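Local coordinates for protein PA0821 (PDB 7DRG) that probably serves as the antitoxin (immunity protein) that neutralises a putative VRR-NUC nuclease effector of a type VI secretion system, at the interface of chains A and B. Numbering follows the deposited sequence. Chains: chain A/B, PA0821.

Contacts 1 and 2 are two patches of one interface between copies of PA0821. Their C-alpha centres lie about 16 Å apart. Residue 317 takes part in both, but from opposite chains. In contact 1, B:Leu317 sits at the margin, next to helix 198-204 of chain A. In contact 2, A:Leu317 and the start of helix 318-327 meet the end of helix 321-328 of chain B and loop residues B:Lys329 and B:Arg330. The same residue thus has different surroundings in each chain, in keeping with an interface that is not an exact two-fold. Whether this pairing also forms in solution, or only in the crystal, the structure alone does not show.

Contact 1: the interface of chains A and B. Residues chain A 197, 199-200; chain B 25, 200, 317.
A:Ala199 and A:Phe200 meet B:Phe200 from the first turn of helix 198-204, just after A:Ser197, whose backbone takes a left-handed helical conformation (phi/psi 68°/47°). B:Phe200 belongs to helix 191-204 of the other chain. The patch is therefore a helix start packed against an aromatic side chain, within an interface of two copies that may or may not be biological.

The ring of B:Phe200 and the methyl of A:Ala199 carry the patch. A:Ala199 has the most surface hidden, 59 Å². The CG of B:Phe200 lies opposite its own backbone N (chi1 170°), which carries the ring away from its helix and onto chain A. One face of the ring is laid over the helix start. The methyl CB of A:Ala199 meets the rim at CD1 from below and outside, with CB to CD1 at 3.4 Å. The backbone N of A:Phe200 lies under one face, displaced toward the rim. The A:Phe200 side chain joins in through its CB, which is 3.9 Å from CZ of B:Phe200. The two phenyl rings do not stack on each other.

A:Ser197 approaches differently. Its CA lies in the ring plane at the edge of B:Phe200, and its CB is 3.8 Å from CZ. The ring is thus met both at its edge and on one face.

Two leucines of chain B also touch the helix start. The CD2 branch of B:Leu317 reaches the A:Ala199 methyl, with CD2 to CB at 4.0 Å. The methyl meets the ring on one side and this branch roughly at right angles to it. B:Leu25 uses its CD1 branch, which rests on the A:Ala199 carbonyl and lies 3.8 Å from CA of A:Phe200.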
# COMPACT_ATOMS: atom_id res chain seq x y z
N SER A 197 3.63 -3.18 -1.82
CA SER A 197 3.62 -1.73 -1.60
C SER A 197 3.29 -0.99 -2.90
O SER A 197 3.94 -0.02 -3.26
CB SER A 197 4.95 -1.23 -1.01
OG SER A 197 5.35 -2.03 0.09
N ALA A 199 1.00 1.09 -3.85
CA ALA A 199 0.71 2.52 -3.83
C ALA A 199 1.98 3.34 -3.68
O ALA A 199 2.05 4.46 -4.21
CB ALA A 199 -0.28 2.86 -2.71
N PHE A 200 2.99 2.82 -2.98
CA PHE A 200 4.25 3.54 -2.88
C PHE A 200 4.98 3.53 -4.22
O PHE A 200 5.49 4.56 -4.66
CB PHE A 200 5.13 2.93 -1.80
CG PHE A 200 6.46 3.61 -1.66
CD1 PHE A 200 6.58 4.80 -0.97
CD2 PHE A 200 7.59 3.06 -2.24
CE1 PHE A 200 7.80 5.43 -0.85
CE2 PHE A 200 8.82 3.69 -2.12
CZ PHE A 200 8.92 4.88 -1.43
N LEU B 25 3.15 10.23 -0.53
CA LEU B 25 2.45 9.36 -1.48
C LEU B 25 1.86 10.16 -2.62
O LEU B 25 0.77 9.86 -3.13
CB LEU B 25 1.38 8.54 -0.76
CG LEU B 25 1.78 7.20 -0.12
CD1 LEU B 25 2.11 6.16 -1.18
CD2 LEU B 25 2.94 7.34 0.86
N PHE B 200 -2.75 4.31 2.17
CA PHE B 200 -1.79 3.25 1.84
C PHE B 200 -1.54 2.35 3.04
O PHE B 200 -1.51 1.12 2.92
CB PHE B 200 -0.50 3.91 1.35
CG PHE B 200 0.66 2.97 1.20
CD1 PHE B 200 0.57 1.83 0.42
CD2 PHE B 200 1.87 3.26 1.81
CE1 PHE B 200 1.66 0.99 0.26
CE2 PHE B 200 2.96 2.43 1.67
CZ PHE B 200 2.85 1.28 0.90
N LEU B 317 -3.97 7.97 -3.79
CA LEU B 317 -4.88 7.06 -3.11
C LEU B 317 -5.74 7.80 -2.10
O LEU B 317 -5.24 8.63 -1.33
CB LEU B 317 -4.07 5.97 -2.40
CG LEU B 317 -4.70 4.59 -2.25
CD1 LEU B 317 -4.79 3.91 -3.60
CD2 LEU B 317 -3.90 3.75 -1.27

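Contact 2: the interface of chains A and B. Residues chain A 317, 319; chain B 326-327, 329-330.
B:Arg330 NH1 donates a hydrogen bond of 3.1 Å to the backbone O of B:Trp327, within the chain B half of this patch. The protein belongs to the TsiV family, type VI immunity proteins for VRR-NUC effectors. The bond is nearly straight at the hydrogen (167°). The oxygen lies close to the guanidinium plane, but the donor is tilted out of the carbonyl plane. The guanidinium also lies flat over one face of the indole, with CZ2 of B:Trp327 under its centre. Bond and indole face together should limit how this arginine turns. Its CG sits between the backbone N and the carbonyl carbon (chi1 67°), and the chain then runs extended to NE, which brings the head group back over the indole.

Chain A meets the backbone end of this arginine. A:Leu317 has the most buried surface of the patch, although it is poorly ordered, and the position of its branches is approximate. Its CD2 branch touches both the B:Gln326 carbonyl oxygen and, in a different direction, the backbone of B:Arg330, with CD2 to CA of B:Arg330 at 3.5 Å. The CD1 branch comes near the B:Lys329 carbonyl.

A:Leu319, in helix 318-327, crosses B:Trp327 obliquely. Its CD1 lies in the indole plane at the pyrrole edge, 3.9 Å from CD1 of B:Trp327. Its other branch turns to the neighbouring glutamine, with CD2 4.2 Å from CB of B:Gln326.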
# COMPACT_ATOMS: atom_id res chain seq x y z
N LEU A 317 -7.95 -8.18 2.74
CA LEU A 317 -9.24 -7.67 2.29
C LEU A 317 -9.12 -7.11 0.87
O LEU A 317 -8.02 -6.98 0.32
CB LEU A 317 -9.77 -6.61 3.26
CG LEU A 317 -11.18 -6.04 2.98
CD1 LEU A 317 -12.30 -6.95 3.48
CD2 LEU A 317 -11.33 -4.60 3.46
N LEU A 319 -9.17 -4.27 -0.18
CA LEU A 319 -8.47 -3.00 -0.35
C LEU A 319 -7.12 -3.19 -1.03
O LEU A 319 -6.63 -2.26 -1.69
CB LEU A 319 -8.30 -2.29 0.99
CG LEU A 319 -9.53 -1.57 1.55
CD1 LEU A 319 -9.15 -0.65 2.71
CD2 LEU A 319 -10.26 -0.80 0.45
N GLN B 326 -15.71 -0.67 2.05
CA GLN B 326 -14.96 -1.91 2.21
C GLN B 326 -14.06 -1.87 3.44
O GLN B 326 -13.90 -2.88 4.13
CB GLN B 326 -14.15 -2.20 0.95
CG GLN B 326 -15.00 -2.60 -0.24
CD GLN B 326 -15.76 -3.90 -0.00
OE1 GLN B 326 -16.96 -3.97 -0.22
NE2 GLN B 326 -15.05 -4.93 0.46
N TRP B 327 -13.48 -0.70 3.72
CA TRP B 327 -12.64 -0.58 4.91
C TRP B 327 -13.40 -0.95 6.18
O TRP B 327 -12.85 -1.58 7.09
CB TRP B 327 -12.08 0.85 5.02
CG TRP B 327 -11.21 0.99 6.24
CD1 TRP B 327 -9.88 0.68 6.33
CD2 TRP B 327 -11.61 1.43 7.54
NE1 TRP B 327 -9.43 0.91 7.60
CE2 TRP B 327 -10.47 1.38 8.37
CE3 TRP B 327 -12.82 1.87 8.09
CZ2 TRP B 327 -10.50 1.74 9.72
CZ3 TRP B 327 -12.85 2.24 9.43
CH2 TRP B 327 -11.69 2.17 10.23
N LYS B 329 -15.46 -3.21 6.62
CA LYS B 329 -15.61 -4.66 6.68
C LYS B 329 -14.28 -5.40 6.80
O LYS B 329 -14.27 -6.63 6.70
CB LYS B 329 -16.34 -5.17 5.44
CG LYS B 329 -17.62 -4.45 5.03
CD LYS B 329 -18.12 -5.04 3.71
CE LYS B 329 -19.07 -4.12 2.96
NZ LYS B 329 -20.40 -4.00 3.63
N ARG B 330 -13.17 -4.69 7.01
CA ARG B 330 -11.85 -5.29 6.85
C ARG B 330 -11.58 -6.44 7.82
O ARG B 330 -10.72 -7.28 7.53
CB ARG B 330 -10.77 -4.23 7.00
CG ARG B 330 -10.68 -3.66 8.39
CD ARG B 330 -9.98 -2.30 8.44
NE ARG B 330 -9.87 -1.92 9.84
CZ ARG B 330 -10.88 -1.48 10.59
NH1 ARG B 330 -12.09 -1.32 10.05
NH2 ARG B 330 -10.69 -1.22 11.87